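Local structure of COG3291: FOG: PKD repeat (1WMX) at residues B[12-17]-B[173-178]; B[66-71]-B[158-163]; B[84-89]-B[137-142]. The protein probably binds cellulose-type carbohydrate as the family 30 carbohydrate-binding module of CelJ, a multidomain protein assigned to cellulose degradation. One frame throughout, in Å; residues are numbered along the deposited sequence.

Contact 1 (B[12-17]-B[173-178]); sequences QIFKDS and SDIKIT. With SO4 (sulfate ion), chain C.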
# COMPACT_ATOMS: atom_id res chain seq x y z
N GLN B 12 -8.16 -15.33 15.68
CA GLN B 12 -6.86 -15.93 15.70
C GLN B 12 -6.21 -15.86 14.31
O GLN B 12 -6.82 -16.25 13.31
CB GLN B 12 -7.10 -17.29 16.10
CG GLN B 12 -5.81 -18.00 16.21
CD GLN B 12 -5.19 -17.88 17.58
OE1 GLN B 12 -5.90 -17.96 18.59
NE2 GLN B 12 -3.88 -17.70 17.67
N ILE B 13 -4.99 -15.32 14.22
CA ILE B 13 -4.32 -15.17 12.94
C ILE B 13 -3.29 -16.29 12.75
O ILE B 13 -3.15 -16.83 11.66
CB ILE B 13 -3.65 -13.78 12.84
CG1 ILE B 13 -4.73 -12.69 12.92
CG2 ILE B 13 -2.88 -13.65 11.52
CD1 ILE B 13 -4.19 -11.28 12.96
N PHE B 14 -2.59 -16.64 13.83
CA PHE B 14 -1.61 -17.72 13.78
C PHE B 14 -1.62 -18.45 15.10
O PHE B 14 -1.67 -17.83 16.16
CB PHE B 14 -0.19 -17.21 13.56
CG PHE B 14 0.86 -18.27 13.83
CD1 PHE B 14 1.00 -19.36 12.97
CD2 PHE B 14 1.64 -18.22 14.98
CE1 PHE B 14 1.90 -20.39 13.27
CE2 PHE B 14 2.55 -19.25 15.28
CZ PHE B 14 2.68 -20.33 14.42
N LYS B 15 -1.55 -19.77 15.03
CA LYS B 15 -1.52 -20.58 16.23
C LYS B 15 -0.44 -21.66 16.14
O LYS B 15 0.53 -21.65 16.90
CB LYS B 15 -2.89 -21.22 16.49
CG LYS B 15 -2.91 -22.10 17.72
CD LYS B 15 -4.34 -22.37 18.18
CE LYS B 15 -4.35 -23.14 19.50
NZ LYS B 15 -5.74 -23.30 20.03
N ASP B 16 -0.59 -22.57 15.19
CA ASP B 16 0.37 -23.65 15.07
C ASP B 16 0.65 -24.13 13.65
O ASP B 16 1.52 -24.97 13.44
CB ASP B 16 -0.11 -24.84 15.90
CG ASP B 16 -1.47 -25.34 15.44
OD1 ASP B 16 -1.97 -26.33 16.03
OD2 ASP B 16 -2.04 -24.76 14.49
N SER B 17 -0.06 -23.58 12.66
CA SER B 17 0.13 -24.04 11.30
C SER B 17 0.27 -22.95 10.23
O SER B 17 -0.08 -21.79 10.47
CB SER B 17 -1.03 -24.98 10.93
OG SER B 17 -2.26 -24.37 11.25
N SER B 173 4.21 -15.89 17.97
CA SER B 173 3.43 -16.94 18.59
C SER B 173 2.08 -16.38 18.99
O SER B 173 1.95 -15.19 19.28
CB SER B 173 4.16 -17.46 19.84
OG SER B 173 3.38 -18.44 20.51
N ASP B 174 1.06 -17.23 18.96
CA ASP B 174 -0.28 -16.83 19.38
C ASP B 174 -0.71 -15.45 18.86
O ASP B 174 -1.05 -14.57 19.65
CB ASP B 174 -0.34 -16.83 20.91
CG ASP B 174 -1.76 -16.91 21.45
OD1 ASP B 174 -1.95 -16.65 22.65
OD2 ASP B 174 -2.68 -17.27 20.68
N ILE B 175 -0.69 -15.26 17.54
CA ILE B 175 -1.09 -13.99 16.97
C ILE B 175 -2.62 -13.93 16.85
O ILE B 175 -3.24 -14.78 16.21
CB ILE B 175 -0.49 -13.77 15.56
CG1 ILE B 175 1.03 -13.92 15.59
CG2 ILE B 175 -0.86 -12.38 15.06
CD1 ILE B 175 1.68 -13.83 14.22
N LYS B 176 -3.23 -12.93 17.48
CA LYS B 176 -4.68 -12.78 17.39
C LYS B 176 -5.24 -11.39 17.70
O LYS B 176 -4.52 -10.49 18.13
CB LYS B 176 -5.39 -13.83 18.24
CG LYS B 176 -4.77 -14.13 19.58
CD LYS B 176 -4.96 -13.02 20.56
CE LYS B 176 -4.37 -13.41 21.90
NZ LYS B 176 -4.97 -14.67 22.40
N ILE B 177 -6.53 -11.23 17.44
CA ILE B 177 -7.23 -9.98 17.65
C ILE B 177 -8.20 -10.15 18.81
O ILE B 177 -9.04 -11.05 18.79
CB ILE B 177 -8.07 -9.57 16.41
CG1 ILE B 177 -7.23 -9.67 15.13
CG2 ILE B 177 -8.63 -8.16 16.60
CD1 ILE B 177 -6.28 -8.52 14.89
N THR B 178 -8.09 -9.30 19.82
CA THR B 178 -8.99 -9.35 20.98
C THR B 178 -9.90 -8.13 20.94
O THR B 178 -9.54 -7.09 20.39
CB THR B 178 -8.20 -9.39 22.31
OG1 THR B 178 -7.28 -8.29 22.37
CG2 THR B 178 -7.43 -10.70 22.44
S SO4 C . -10.87 -17.40 13.84
O1 SO4 C . -9.92 -16.79 12.90
O2 SO4 C . -10.33 -17.31 15.21
O3 SO4 C . -11.08 -18.82 13.49
O4 SO4 C . -12.16 -16.69 13.77
O HOH W 1 1.05 -20.07 18.80

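Contact 2 (B[66-71]-B[158-163]); sequences SLLTLR and LVFSKR. With SO4 (sulfate ion), chain C.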
# COMPACT_ATOMS: atom_id res chain seq x y z
N SER B 66 4.83 -9.16 4.09
CA SER B 66 4.22 -10.41 4.50
C SER B 66 2.75 -10.15 4.78
O SER B 66 2.42 -9.33 5.64
CB SER B 66 4.87 -10.97 5.76
OG SER B 66 4.23 -12.18 6.15
N LEU B 67 1.86 -10.82 4.04
CA LEU B 67 0.43 -10.65 4.25
C LEU B 67 -0.15 -11.93 4.85
O LEU B 67 -0.01 -13.01 4.29
CB LEU B 67 -0.28 -10.34 2.92
CG LEU B 67 0.14 -9.05 2.19
CD1 LEU B 67 -0.39 -9.06 0.77
CD2 LEU B 67 -0.37 -7.84 2.94
N LEU B 68 -0.79 -11.79 6.01
CA LEU B 68 -1.41 -12.93 6.68
C LEU B 68 -2.92 -12.70 6.71
O LEU B 68 -3.42 -11.83 7.43
CB LEU B 68 -0.86 -13.06 8.10
CG LEU B 68 0.66 -13.20 8.24
CD1 LEU B 68 1.05 -13.15 9.70
CD2 LEU B 68 1.13 -14.50 7.59
N THR B 69 -3.66 -13.47 5.92
CA THR B 69 -5.10 -13.31 5.83
C THR B 69 -5.85 -13.71 7.11
O THR B 69 -5.40 -14.58 7.87
CB THR B 69 -5.68 -14.12 4.66
OG1 THR B 69 -5.44 -15.51 4.89
CG2 THR B 69 -5.02 -13.73 3.34
N LEU B 70 -7.00 -13.08 7.32
CA LEU B 70 -7.84 -13.35 8.47
C LEU B 70 -8.93 -14.32 8.04
O LEU B 70 -9.41 -15.11 8.84
CB LEU B 70 -8.49 -12.06 8.99
CG LEU B 70 -7.65 -11.11 9.84
CD1 LEU B 70 -6.33 -10.80 9.17
CD2 LEU B 70 -8.45 -9.83 10.06
N ARG B 71 -9.31 -14.24 6.77
CA ARG B 71 -10.36 -15.09 6.21
C ARG B 71 -10.04 -15.57 4.79
O ARG B 71 -10.90 -15.50 3.90
CB ARG B 71 -11.70 -14.35 6.21
CG ARG B 71 -12.33 -14.18 7.60
CD ARG B 71 -12.86 -15.51 8.11
NE ARG B 71 -13.57 -15.39 9.38
CZ ARG B 71 -13.00 -15.36 10.57
NH1 ARG B 71 -11.68 -15.45 10.69
NH2 ARG B 71 -13.75 -15.26 11.66
N LEU B 158 -3.40 -8.88 7.86
CA LEU B 158 -2.38 -8.34 8.74
C LEU B 158 -1.16 -8.21 7.88
O LEU B 158 -0.99 -9.00 6.92
CB LEU B 158 -2.22 -9.29 9.92
CG LEU B 158 -0.89 -9.17 10.66
CD1 LEU B 158 -0.74 -7.85 11.42
CD2 LEU B 158 -0.71 -10.28 11.70
N VAL B 159 -0.34 -7.23 8.23
CA VAL B 159 0.85 -6.94 7.43
C VAL B 159 2.09 -6.70 8.29
O VAL B 159 2.10 -5.89 9.21
CB VAL B 159 0.56 -5.69 6.59
CG1 VAL B 159 1.41 -5.64 5.32
CG2 VAL B 159 -0.90 -5.61 6.11
N PHE B 160 3.20 -7.26 7.65
CA PHE B 160 4.56 -7.05 8.16
C PHE B 160 5.26 -6.47 6.94
O PHE B 160 4.99 -6.88 5.81
CB PHE B 160 5.25 -8.37 8.55
CG PHE B 160 4.61 -9.09 9.70
CD1 PHE B 160 4.71 -10.48 9.81
CD2 PHE B 160 3.87 -8.39 10.65
CE1 PHE B 160 4.09 -11.16 10.85
CE2 PHE B 160 3.25 -9.07 11.70
CZ PHE B 160 3.36 -10.45 11.80
N SER B 161 6.16 -5.52 7.16
CA SER B 161 6.84 -4.90 6.04
C SER B 161 8.17 -4.26 6.40
O SER B 161 8.42 -3.91 7.56
CB SER B 161 5.90 -3.87 5.40
OG SER B 161 6.42 -3.42 4.18
N LYS B 162 9.01 -4.10 5.39
CA LYS B 162 10.33 -3.52 5.56
C LYS B 162 10.33 -2.17 6.25
O LYS B 162 9.49 -1.31 5.97
CB LYS B 162 11.02 -3.39 4.20
CG LYS B 162 12.35 -2.64 4.23
CD LYS B 162 12.96 -2.59 2.84
CE LYS B 162 14.24 -1.79 2.83
NZ LYS B 162 13.98 -0.36 3.19
N ARG B 163 11.28 -2.00 7.15
CA ARG B 163 11.46 -0.75 7.89
C ARG B 163 12.86 -0.27 7.47
O ARG B 163 13.02 0.76 6.82
CB ARG B 163 11.40 -1.03 9.38
CG ARG B 163 11.93 0.06 10.28
CD ARG B 163 11.08 1.31 10.27
NE ARG B 163 11.25 2.06 11.51
CZ ARG B 163 11.34 3.38 11.59
NH1 ARG B 163 11.28 4.12 10.49
NH2 ARG B 163 11.49 3.96 12.78
S SO4 C . -10.87 -17.40 13.84
O1 SO4 C . -9.92 -16.79 12.90
O2 SO4 C . -10.33 -17.31 15.21
O3 SO4 C . -11.08 -18.82 13.49
O4 SO4 C . -12.16 -16.69 13.77

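Contact 3 (B[84-89]-B[137-142]); sequences NGYLEF and KIPLRD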
# COMPACT_ATOMS: atom_id res chain seq x y z
N ASN B 84 -11.86 -0.96 21.80
CA ASN B 84 -11.22 -1.53 23.00
C ASN B 84 -10.29 -2.72 22.69
O ASN B 84 -9.60 -3.22 23.58
CB ASN B 84 -12.27 -2.05 23.98
CG ASN B 84 -13.33 -1.02 24.31
OD1 ASN B 84 -13.01 0.03 24.89
ND2 ASN B 84 -14.57 -1.27 23.96
N GLY B 85 -10.26 -3.16 21.45
CA GLY B 85 -9.46 -4.34 21.05
C GLY B 85 -7.96 -4.09 20.83
O GLY B 85 -7.49 -2.95 20.74
N TYR B 86 -7.24 -5.20 20.73
CA TYR B 86 -5.79 -5.19 20.50
C TYR B 86 -5.36 -6.31 19.56
O TYR B 86 -6.08 -7.29 19.36
CB TYR B 86 -5.00 -5.42 21.80
CG TYR B 86 -5.33 -4.48 22.97
CD1 TYR B 86 -6.55 -4.59 23.63
CD2 TYR B 86 -4.40 -3.53 23.38
CE1 TYR B 86 -6.84 -3.75 24.71
CE2 TYR B 86 -4.69 -2.69 24.46
CZ TYR B 86 -5.91 -2.80 25.13
OH TYR B 86 -6.20 -1.99 26.19
N LEU B 87 -4.18 -6.12 19.00
CA LEU B 87 -3.52 -7.12 18.17
C LEU B 87 -2.49 -7.66 19.11
O LEU B 87 -1.56 -6.94 19.50
CB LEU B 87 -2.86 -6.48 16.94
CG LEU B 87 -1.73 -7.34 16.35
CD1 LEU B 87 -2.28 -8.62 15.69
CD2 LEU B 87 -0.93 -6.57 15.29
N GLU B 88 -2.64 -8.90 19.52
CA GLU B 88 -1.68 -9.46 20.47
C GLU B 88 -0.91 -10.62 19.86
O GLU B 88 -1.39 -11.31 18.96
CB GLU B 88 -2.42 -9.93 21.72
CG GLU B 88 -3.32 -8.85 22.32
CD GLU B 88 -3.93 -9.26 23.65
OE1 GLU B 88 -5.03 -8.74 24.03
OE2 GLU B 88 -3.33 -10.12 24.38
N PHE B 89 0.29 -10.79 20.39
CA PHE B 89 1.20 -11.84 19.95
C PHE B 89 2.46 -11.84 20.83
O PHE B 89 2.75 -10.86 21.52
CB PHE B 89 1.60 -11.60 18.48
CG PHE B 89 2.29 -10.25 18.24
CD1 PHE B 89 3.67 -10.13 18.44
CD2 PHE B 89 1.56 -9.14 17.84
CE1 PHE B 89 4.31 -8.89 18.23
CE2 PHE B 89 2.19 -7.90 17.63
CZ PHE B 89 3.56 -7.78 17.83
N LYS B 137 1.03 -6.04 22.99
CA LYS B 137 -0.35 -5.70 22.65
C LYS B 137 -0.37 -4.36 21.91
O LYS B 137 0.06 -3.34 22.44
CB LYS B 137 -1.20 -5.59 23.92
CG LYS B 137 -1.16 -6.85 24.79
CD LYS B 137 -2.41 -7.01 25.64
CE LYS B 137 -2.67 -5.83 26.57
NZ LYS B 137 -3.88 -6.00 27.40
N ILE B 138 -0.64 -4.46 20.56
CA ILE B 138 -0.89 -3.23 19.80
C ILE B 138 -2.38 -2.96 19.83
O ILE B 138 -3.20 -3.83 19.51
CB ILE B 138 -0.36 -3.42 18.39
CG1 ILE B 138 1.14 -3.70 18.41
CG2 ILE B 138 -0.58 -2.19 17.51
CD1 ILE B 138 1.73 -3.93 17.02
N PRO B 139 -3.04 -1.96 20.12
CA PRO B 139 -4.35 -1.36 20.17
C PRO B 139 -4.82 -0.88 18.77
O PRO B 139 -4.28 0.10 18.21
CB PRO B 139 -4.27 -0.26 21.17
CG PRO B 139 -2.79 -0.11 21.55
CD PRO B 139 -1.98 -1.13 20.83
N LEU B 140 -5.59 -1.52 18.57
CA LEU B 140 -6.36 -1.28 17.33
C LEU B 140 -6.66 0.21 17.15
O LEU B 140 -6.44 0.78 16.06
CB LEU B 140 -7.71 -2.04 17.39
CG LEU B 140 -7.55 -3.57 17.35
CD1 LEU B 140 -8.84 -4.29 16.93
CD2 LEU B 140 -6.48 -4.04 16.38
N ARG B 141 -7.34 0.86 18.08
CA ARG B 141 -7.74 2.26 17.87
C ARG B 141 -6.50 3.08 17.48
O ARG B 141 -6.60 4.06 16.71
CB ARG B 141 -8.41 2.85 19.20
CG ARG B 141 -7.46 2.84 20.45
CD ARG B 141 -8.03 3.15 21.91
NE ARG B 141 -8.41 2.02 22.65
CZ ARG B 141 -7.92 1.02 23.39
NH1 ARG B 141 -6.64 0.82 23.79
NH2 ARG B 141 -8.77 0.04 23.68
N ASP B 142 -5.32 2.62 17.74
CA ASP B 142 -4.12 3.39 17.38
C ASP B 142 -3.80 3.31 15.87
O ASP B 142 -3.10 4.17 15.32
CB ASP B 142 -2.88 2.84 18.13
CG ASP B 142 -2.89 3.09 19.64
OD1 ASP B 142 -1.86 2.79 20.35
OD2 ASP B 142 -3.93 3.60 20.20
O HOH W 2 -8.26 -0.32 20.58

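Contact 1 (B[12-17]-B[173-178])
With CG anti to the backbone N (chi1 -178°) and the chain bent at the next bond (chi2 89°), Gln12 turns its amide toward Asp174, and NE2 grips two acceptors. Both lie close to the amide plane: Asp174 OD2, at 3.3 Å from Gln12 NE2 and in nearly straight line with the N-H, and Phe14 O, 2.7 Å from the same nitrogen, which approaches from above that carbonyl's plane. The amide and carboxylate are nearly coplanar, consistent with this pairing fixing the rotation of both. Ile175 O, meanwhile, is shared by two consecutive amides, Ile13 N at 2.7 Å and Phe14 N at 3.1 Å. Gln12 pairs with Lys176 but Phe14 with Ile175, so Ile13 is the extra residue, its psi of -40° kinking the strand. Its side chain turns inward: Ile13 CB meets Ile175 CG2 at 3.8 Å, and Ile13 CD1 reaches Ile177 CD1 at 4.0 Å. Water 1 connects Lys15 O with Asp174 N, and well away from it a sulfate, probably from the crystallisation liquor, accepts from Gln12 N. Two successive N-H groups on one carbonyl define a classic beta bulge, here in the edge pairing of an antiparallel sheet.

Contact 2 (B[66-71]-B[158-163])
Strands 66-69 and 158-161 run antiparallel, their axes 167° apart in direction and 4.9 Å apart at closest approach. Ser66 with Phe160 and Leu68 with Leu158 are hydrogen-bonded pairs, each joined by reciprocal bonds: Leu68 N reaches Leu158 O at 2.9 Å, and Leu158 N answers to Leu68 O at 3.0 Å. The intervening Leu67-Val159 pair is non-hydrogen-bonded, and there CA-H...O contacts bring Val159 CA to Ser66 O and Leu67 CA to Leu158 O. These are neighbouring strands within a five-stranded antiparallel sheet, flanked by 21-25 beyond one and 101-106 beyond the other; together with a second antiparallel sheet it forms the beta-sandwich of this carbohydrate-binding module. Leu68, Leu158 and Phe160 point to the interior of that sandwich. In Leu68, chi2 of 174° extends CD1 away from CA, where it meets two neighbours, Leu158 CD2 at 3.9 Å and Phe160 CE1 at 3.8 Å. The two leucines run alongside each other in the same direction, whereas the phenylalanine crosses Leu68 at a slant and stacks on the ring of Phe172. Ser66 touches Phe160 through CB, while its OG is hydrogen-bonded to Ser23 OG. On the reverse face, Leu67 CD2 sits against both methyls of Val159, nearer to CG1 at 3.7 Å, and Leu67 also packs on Tyr113 of the second subunit. Past the strand end, Leu70 CD1 approaches Leu158 N, and Arg71 NH1 bonds back to Leu70 O at 2.9 Å, nearly in the guanidinium plane. The same guanidinium holds the sulfate, with NH1 donating to its O1 and NH2 to its O4.

Contact 3 (B[84-89]-B[137-142])
Gly85 has no side chain, and Leu140 packs directly on its backbone: the branch point Leu140 CG rests 3.4 Å from Gly85 O, with CD1 beside the glycine CA and CD2 leaning toward Leu87 N. Leu87 and Ile138 pair through reciprocal backbone bonds, the one to Ile138 O modelled too short for its length to be trusted. Their side chains run together on the inner face, where Ile138 CD1 fits between Leu87 CD2 and the edge of the Phe89 ring, 4.0 Å from Phe89 CE2. This apolar patch packs on Ile102 of the facing sheet.

The outer face is built round Tyr86. The proline packs obliquely on the ring, Tyr86 CD2 meeting Pro139 CB at 3.9 Å and also touching Lys137 CB. The lysine chain bends at chi3 (-58°), which carries CE over the ring; Lys137 NZ then stands 4.5 Å from the Tyr86 ring centroid, only 11° off the normal. Before that bend the lysine runs alongside Glu88, with Lys137 CD and Glu88 CD 3.4 Å apart. At the far end of the tyrosine, the guanidinium of Arg141 is turned 83° to the ring and meets Tyr86 OH at its own edge, with NH1 3.7 Å from that oxygen. Arg141 NE is hydrogen-bonded to Glu83 O.

Gly85 O accepts from Leu140 N at 3.2 Å and from water 2, which accepts in turn from Arg141 N; the residue leading into strand 86-89 and the start of the weakly bonded helical turn are thus joined through one carbonyl. The Lys137 ammonium has its cation-pi contact over the Tyr86 face and a long, weak ion pair with Asp181, while Glu88, its OE1 bonded to Thr178 OG1 and 4.5 Å from Lys137 NZ, would add at most longer-range attraction.

From the N terminus the first segments come in the order 12-17, 66-71 and 84-89, and their partners follow in reverse: 137-142, 158-163 and 173-178. Contact 3 therefore closes the innermost loop, contact 2 encloses it and contact 1 encloses both; none cross. Contacts 1 and 3 belong to one sheet, where strand 168-178 runs beside strand 86-93 and Lys176 O and Glu88 N probably form a hydrogen bond. Contact 2 lies in the facing sheet. Leu158 joins all three across the sandwich interior, its CD2 packing on Ile13 and Ile175 of contact 1 and its CD1 on Leu87 of contact 3, while the sulfate touches both contacts 1 and 2.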